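Local coordinates for putative esterase (Bacteroides intestinalis DSM 17393, PDB 5VOL), which is a ferulic acid esterase of carbohydrate esterase family 1 that acts on arabinoxylan alongside cognate xylanases and carries calcium, at residues G77-M82 with F267-F272; A158-S163 with H258-Q263. One frame throughout, in Å; residues are numbered along the deposited sequence.

Contact 1 (G77-M82 with F267-F272)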
loop_
_atom_site.group_PDB
_atom_site.type_symbol
_atom_site.label_atom_id
_atom_site.label_comp_id
_atom_site.label_asym_id
_atom_site.label_seq_id
_atom_site.Cartn_x
_atom_site.Cartn_y
_atom_site.Cartn_z
ATOM N N GLY C 77 -3.793 -4.558 -16.031
ATOM C CA GLY C 77 -3.293 -5.906 -16.225
ATOM C C GLY C 77 -3.129 -6.706 -14.940
ATOM O O GLY C 77 -2.729 -7.862 -14.979
ATOM N N GLU C 78 -3.422 -6.104 -13.794
ATOM C CA GLU C 78 -3.289 -6.830 -12.538
ATOM C C GLU C 78 -4.355 -7.924 -12.375
ATOM O O GLU C 78 -4.117 -8.939 -11.715
ATOM C CB GLU C 78 -3.357 -5.861 -11.360
ATOM C CG GLU C 78 -2.160 -4.927 -11.266
ATOM C CD GLU C 78 -2.370 -3.881 -10.210
ATOM O OE1 GLU C 78 -2.283 -4.228 -9.014
ATOM O OE2 GLU C 78 -2.664 -2.727 -10.577
ATOM N N ALA C 79 -5.531 -7.713 -12.962
ATOM C CA ALA C 79 -6.527 -8.785 -13.012
ATOM C C ALA C 79 -6.824 -9.110 -14.462
ATOM O O ALA C 79 -6.835 -8.213 -15.300
ATOM C CB ALA C 79 -7.813 -8.370 -12.273
ATOM N N CYS C 80 -7.057 -10.383 -14.770
ATOM C CA CYS C 80 -7.536 -10.744 -16.102
ATOM C C CYS C 80 -9.057 -10.586 -16.163
ATOM O O CYS C 80 -9.732 -10.534 -15.129
ATOM C CB CYS C 80 -7.138 -12.177 -16.459
ATOM S SG CYS C 80 -8.018 -13.433 -15.465
ATOM N N GLU C 81 -9.607 -10.472 -17.364
ATOM C CA GLU C 81 -11.054 -10.479 -17.480
ATOM C C GLU C 81 -11.579 -11.828 -16.979
ATOM O O GLU C 81 -11.001 -12.877 -17.248
ATOM C CB GLU C 81 -11.494 -10.225 -18.912
ATOM C CG GLU C 81 -11.224 -8.829 -19.411
ATOM C CD GLU C 81 -11.923 -8.584 -20.727
ATOM O OE1 GLU C 81 -11.868 -9.486 -21.583
ATOM O OE2 GLU C 81 -12.549 -7.522 -20.901
ATOM N N MET C 82 -12.655 -11.792 -16.211
ATOM C CA MET C 82 -13.219 -13.007 -15.645
ATOM C C MET C 82 -14.690 -12.778 -15.340
ATOM O O MET C 82 -15.115 -11.645 -15.115
ATOM C CB MET C 82 -12.476 -13.424 -14.364
ATOM C CG MET C 82 -12.766 -12.530 -13.120
ATOM S SD MET C 82 -11.748 -12.954 -11.677
ATOM C CE MET C 82 -10.295 -11.911 -11.974
ATOM N N PHE C 267 -4.751 -12.068 -7.038
ATOM C CA PHE C 267 -4.372 -13.382 -6.531
ATOM C C PHE C 267 -4.930 -14.517 -7.389
ATOM O O PHE C 267 -4.170 -15.362 -7.853
ATOM C CB PHE C 267 -4.835 -13.544 -5.081
ATOM C CG PHE C 267 -4.806 -14.965 -4.575
ATOM C CD1 PHE C 267 -3.596 -15.614 -4.325
ATOM C CD2 PHE C 267 -5.989 -15.637 -4.304
ATOM C CE1 PHE C 267 -3.568 -16.919 -3.847
ATOM C CE2 PHE C 267 -5.974 -16.952 -3.819
ATOM C CZ PHE C 267 -4.761 -17.590 -3.591
ATOM N N VAL C 268 -6.245 -14.556 -7.607
ATOM C CA VAL C 268 -6.795 -15.648 -8.420
ATOM C C VAL C 268 -6.291 -15.547 -9.863
ATOM O O VAL C 268 -6.073 -16.562 -10.531
ATOM C CB VAL C 268 -8.350 -15.685 -8.389
ATOM C CG1 VAL C 268 -8.828 -15.851 -6.958
ATOM C CG2 VAL C 268 -8.942 -14.434 -8.986
ATOM N N THR C 269 -6.078 -14.324 -10.342
ATOM C CA THR C 269 -5.548 -14.140 -11.690
ATOM C C THR C 269 -4.191 -14.827 -11.826
ATOM O O THR C 269 -3.918 -15.481 -12.830
ATOM C CB THR C 269 -5.430 -12.657 -12.045
ATOM O OG1 THR C 269 -6.744 -12.121 -12.207
ATOM C CG2 THR C 269 -4.641 -12.448 -13.357
ATOM N N ARG C 270 -3.355 -14.701 -10.802
ATOM C CA ARG C 270 -2.076 -15.402 -10.770
ATOM C C ARG C 270 -2.253 -16.916 -10.845
ATOM O O ARG C 270 -1.565 -17.588 -11.616
ATOM C CB ARG C 270 -1.293 -15.036 -9.508
ATOM C CG ARG C 270 -0.591 -13.694 -9.612
ATOM C CD ARG C 270 0.386 -13.470 -8.486
ATOM N NE ARG C 270 -0.217 -13.408 -7.155
ATOM C CZ ARG C 270 -0.690 -12.295 -6.605
ATOM N NH1 ARG C 270 -0.671 -11.149 -7.279
ATOM N NH2 ARG C 270 -1.195 -12.329 -5.384
ATOM N N ILE C 271 -3.179 -17.457 -10.050
ATOM C CA ILE C 271 -3.356 -18.903 -10.002
ATOM C C ILE C 271 -3.975 -19.460 -11.289
ATOM O O ILE C 271 -3.648 -20.573 -11.695
ATOM C CB ILE C 271 -4.221 -19.326 -8.782
ATOM C CG1 ILE C 271 -3.692 -18.664 -7.509
ATOM C CG2 ILE C 271 -4.184 -20.831 -8.603
ATOM C CD1 ILE C 271 -2.217 -18.954 -7.248
ATOM N N PHE C 272 -4.868 -18.708 -11.927
ATOM C CA PHE C 272 -5.512 -19.175 -13.157
ATOM C C PHE C 272 -4.447 -19.604 -14.175
ATOM O O PHE C 272 -3.427 -18.900 -14.314
ATOM C CB PHE C 272 -6.387 -18.074 -13.778
ATOM C CG PHE C 272 -7.680 -17.794 -13.043
ATOM C CD1 PHE C 272 -8.340 -18.785 -12.336
ATOM C CD2 PHE C 272 -8.238 -16.529 -13.091
ATOM C CE1 PHE C 272 -9.536 -18.522 -11.682
ATOM C CE2 PHE C 272 -9.420 -16.246 -12.445
ATOM C CZ PHE C 272 -10.076 -17.254 -11.729
#
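Thr-269 on the C-terminal helix meets the backbone of Cys-80 through a hydrogen bond, Cys-80 N to Thr-269 OG1 at 3.1 Å and nearly straight (162° at the hydrogen). With chi1 at -70°, OG1 lies anti to its own carbonyl carbon, beside the backbone N, and the same oxygen also bonds Leu-265 O one helical turn back. Thr-269 CG2 lies against the loop backbone, 3.5 Å from Cys-80 N. An alanine at Thr-269 would probably leave Cys-80 N without this acceptor and open a gap beside Met-82 CE, which packs 3.6 Å from Thr-269 OG1. Two sulfurs meet adjacent rim atoms of the Phe-272 ring, near its plane: Cys-80 SG is 3.9 Å from Phe-272 CD2 and Met-82 SD 4.1 Å from Phe-272 CE2, a Cys sulfur-aromatic and a Met-aromatic contact, both at the ring edge. The first bond of the Cys-80 side chain points toward the helix. The Met-82 chain bends at chi3 (89°), which puts CE beside Thr-269 and within 4.1 Å of Val-268 CG2. The contact thus joins the loop between helix 66-76 and strand 83-87 to the end of helix 254-271; Met-82 also packs on Met-70 of helix 66-76, while Val-268 and Phe-272 rest on Ala-134 of strand 133-138.

Contact 2 (A158-S163 with H258-Q263)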
loop_
_atom_site.group_PDB
_atom_site.type_symbol
_atom_site.label_atom_id
_atom_site.label_comp_id
_atom_site.label_asym_id
_atom_site.label_seq_id
_atom_site.Cartn_x
_atom_site.Cartn_y
_atom_site.Cartn_z
ATOM N N ALA C 158 -8.149 -22.116 -6.464
ATOM C CA ALA C 158 -7.807 -21.095 -5.478
ATOM C C ALA C 158 -8.994 -20.690 -4.599
ATOM O O ALA C 158 -10.112 -20.581 -5.087
ATOM C CB ALA C 158 -7.248 -19.860 -6.187
ATOM N N VAL C 159 -8.712 -20.428 -3.324
ATOM C CA VAL C 159 -9.696 -19.938 -2.360
ATOM C C VAL C 159 -9.184 -18.667 -1.676
ATOM O O VAL C 159 -8.074 -18.648 -1.153
ATOM C CB VAL C 159 -10.009 -20.993 -1.273
ATOM C CG1 VAL C 159 -10.981 -20.423 -0.225
ATOM C CG2 VAL C 159 -10.583 -22.273 -1.903
ATOM N N TYR C 160 -9.999 -17.614 -1.671
ATOM C CA TYR C 160 -9.665 -16.394 -0.942
ATOM C C TYR C 160 -10.745 -16.170 0.119
ATOM O O TYR C 160 -11.861 -15.799 -0.203
ATOM C CB TYR C 160 -9.582 -15.184 -1.877
ATOM C CG TYR C 160 -8.957 -13.958 -1.244
ATOM C CD1 TYR C 160 -9.655 -13.186 -0.319
ATOM C CD2 TYR C 160 -7.664 -13.566 -1.584
ATOM C CE1 TYR C 160 -9.071 -12.050 0.269
ATOM C CE2 TYR C 160 -7.070 -12.440 -1.009
ATOM C CZ TYR C 160 -7.775 -11.690 -0.088
ATOM O OH TYR C 160 -7.176 -10.582 0.465
ATOM N N ALA C 161 -10.391 -16.382 1.375
ATOM C CA ALA C 161 -11.333 -16.337 2.488
ATOM C C ALA C 161 -11.238 -15.014 3.258
ATOM O O ALA C 161 -10.213 -14.764 3.884
ATOM C CB ALA C 161 -11.054 -17.505 3.422
ATOM N N MET C 162 -12.289 -14.182 3.223
ATOM C CA MET C 162 -12.282 -12.882 3.917
ATOM C C MET C 162 -13.061 -12.922 5.217
ATOM O O MET C 162 -14.249 -13.243 5.188
ATOM C CB MET C 162 -12.905 -11.778 3.055
ATOM C CG MET C 162 -12.436 -11.714 1.611
ATOM S SD MET C 162 -13.545 -10.615 0.717
ATOM C CE MET C 162 -12.864 -10.781 -0.926
ATOM N N SER C 163 -12.410 -12.569 6.328
ATOM C CA SER C 163 -13.070 -12.494 7.631
ATOM C C SER C 163 -13.957 -13.720 7.846
ATOM O O SER C 163 -15.125 -13.591 8.231
ATOM C CB SER C 163 -13.910 -11.226 7.725
ATOM O OG SER C 163 -13.213 -10.092 7.226
ATOM N N HIS C 258 -14.232 -4.665 0.650
ATOM C CA HIS C 258 -13.915 -3.968 -0.598
ATOM C C HIS C 258 -12.388 -3.901 -0.853
ATOM O O HIS C 258 -11.908 -4.202 -1.950
ATOM C CB HIS C 258 -14.509 -2.555 -0.586
ATOM C CG HIS C 258 -13.859 -1.622 -1.557
ATOM N ND1 HIS C 258 -12.860 -0.736 -1.196
ATOM C CD2 HIS C 258 -14.060 -1.428 -2.882
ATOM C CE1 HIS C 258 -12.465 -0.060 -2.253
ATOM N NE2 HIS C 258 -13.184 -0.454 -3.292
ATOM N N SER C 259 -11.625 -3.506 0.160
ATOM C CA SER C 259 -10.180 -3.425 0.002
ATOM C C SER C 259 -9.579 -4.825 -0.230
ATOM O O SER C 259 -8.575 -4.962 -0.922
ATOM C CB SER C 259 -9.541 -2.734 1.215
ATOM O OG SER C 259 -9.733 -3.487 2.395
ATOM N N ALA C 260 -10.223 -5.865 0.309
ATOM C CA ALA C 260 -9.768 -7.235 0.092
ATOM C C ALA C 260 -9.786 -7.614 -1.390
ATOM O O ALA C 260 -8.952 -8.398 -1.854
ATOM C CB ALA C 260 -10.644 -8.234 0.914
ATOM N N LEU C 261 -10.729 -7.062 -2.141
ATOM C CA LEU C 261 -10.798 -7.324 -3.580
ATOM C C LEU C 261 -9.516 -6.993 -4.310
ATOM O O LEU C 261 -9.166 -7.657 -5.281
ATOM C CB LEU C 261 -11.932 -6.530 -4.220
ATOM C CG LEU C 261 -13.325 -7.120 -4.094
ATOM C CD1 LEU C 261 -14.302 -6.188 -4.789
ATOM C CD2 LEU C 261 -13.361 -8.513 -4.740
ATOM N N TYR C 262 -8.830 -5.945 -3.857
ATOM C CA TYR C 262 -7.601 -5.508 -4.496
ATOM C C TYR C 262 -6.466 -6.505 -4.290
ATOM O O TYR C 262 -5.477 -6.489 -5.024
ATOM C CB TYR C 262 -7.204 -4.109 -3.987
ATOM C CG TYR C 262 -7.968 -2.995 -4.678
ATOM C CD1 TYR C 262 -7.501 -2.459 -5.868
ATOM C CD2 TYR C 262 -9.167 -2.496 -4.155
ATOM C CE1 TYR C 262 -8.178 -1.453 -6.518
ATOM C CE2 TYR C 262 -9.867 -1.480 -4.806
ATOM C CZ TYR C 262 -9.352 -0.965 -5.990
ATOM O OH TYR C 262 -9.997 0.037 -6.667
ATOM N N GLN C 263 -6.604 -7.391 -3.314
ATOM C CA GLN C 263 -5.657 -8.501 -3.175
ATOM C C GLN C 263 -6.203 -9.782 -3.815
ATOM O O GLN C 263 -5.457 -10.567 -4.434
ATOM C CB GLN C 263 -5.335 -8.735 -1.701
ATOM C CG GLN C 263 -4.442 -7.642 -1.138
ATOM C CD GLN C 263 -4.665 -7.371 0.341
ATOM O OE1 GLN C 263 -4.320 -6.290 0.831
ATOM N NE2 GLN C 263 -5.231 -8.349 1.067
#
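Met-162 and Ala-260 form the apolar centre: Ala-260 CB lies 3.8 Å from Met-162 SD and also touches CG and CE, so the thioether passes alongside the methyl group. With CG anti to its carbonyl carbon and the chain extended beyond it, Met-162 reaches from strand 158-162 to the helix, its CE approaching Leu-261 CD2 at 4.5 Å. Next to it, in the plane of the Tyr-160 ring, Met-162 CG meets the ring edge, and Tyr-160 CE1 stands 4.2 Å from Ala-260 CB. Farther out, Tyr-160 CE2 is 4.0 Å from Gln-263 C. Gln-263 CB packs 3.4 Å from Tyr-160 OH. At the polar edge Gln-263 NE2 donates to Tyr-160 OH at 3.0 Å, bent to 141° at the hydrogen, with the oxygen tilted 20° out of the amide plane; ring and amide planes stand 46° apart. Tyr-160 OH is also hydrogen-bonded to Asp-218 OD2 on the adjacent strand 214-218, and Phe-216 of that strand stacks on the ring. Because the amide donates to it, the hydroxyl of the buried Tyr-160 probably donates in turn to Asp-218, so its polar needs are met at the edge while Met-162, Ala-260 and the ring supply the apolar centre.

Overall arrangement
Both contacts use helix 254-271, the last helix of the chain, and lie about 13 Å apart between centres. Contact 2 is nested within the chain loop closed by contact 1: residues 77-82 come first, then strand 158-162, then 258-263 and finally 267-272. The helix packs on strand 158-162 of the central mixed sheet by its earlier part and on the loop before strand 83-87 by its end. Phe-267, turned away from loop 77-82, meets strand 158-162, its CD2 3.8 Å from Tyr-160 CD2. In this alpha/beta-hydrolase fold contact 2 alone comes near, without touching, what may be the Ser-His-Asp triad; contact 1 lies about 16 Å from the chain centre.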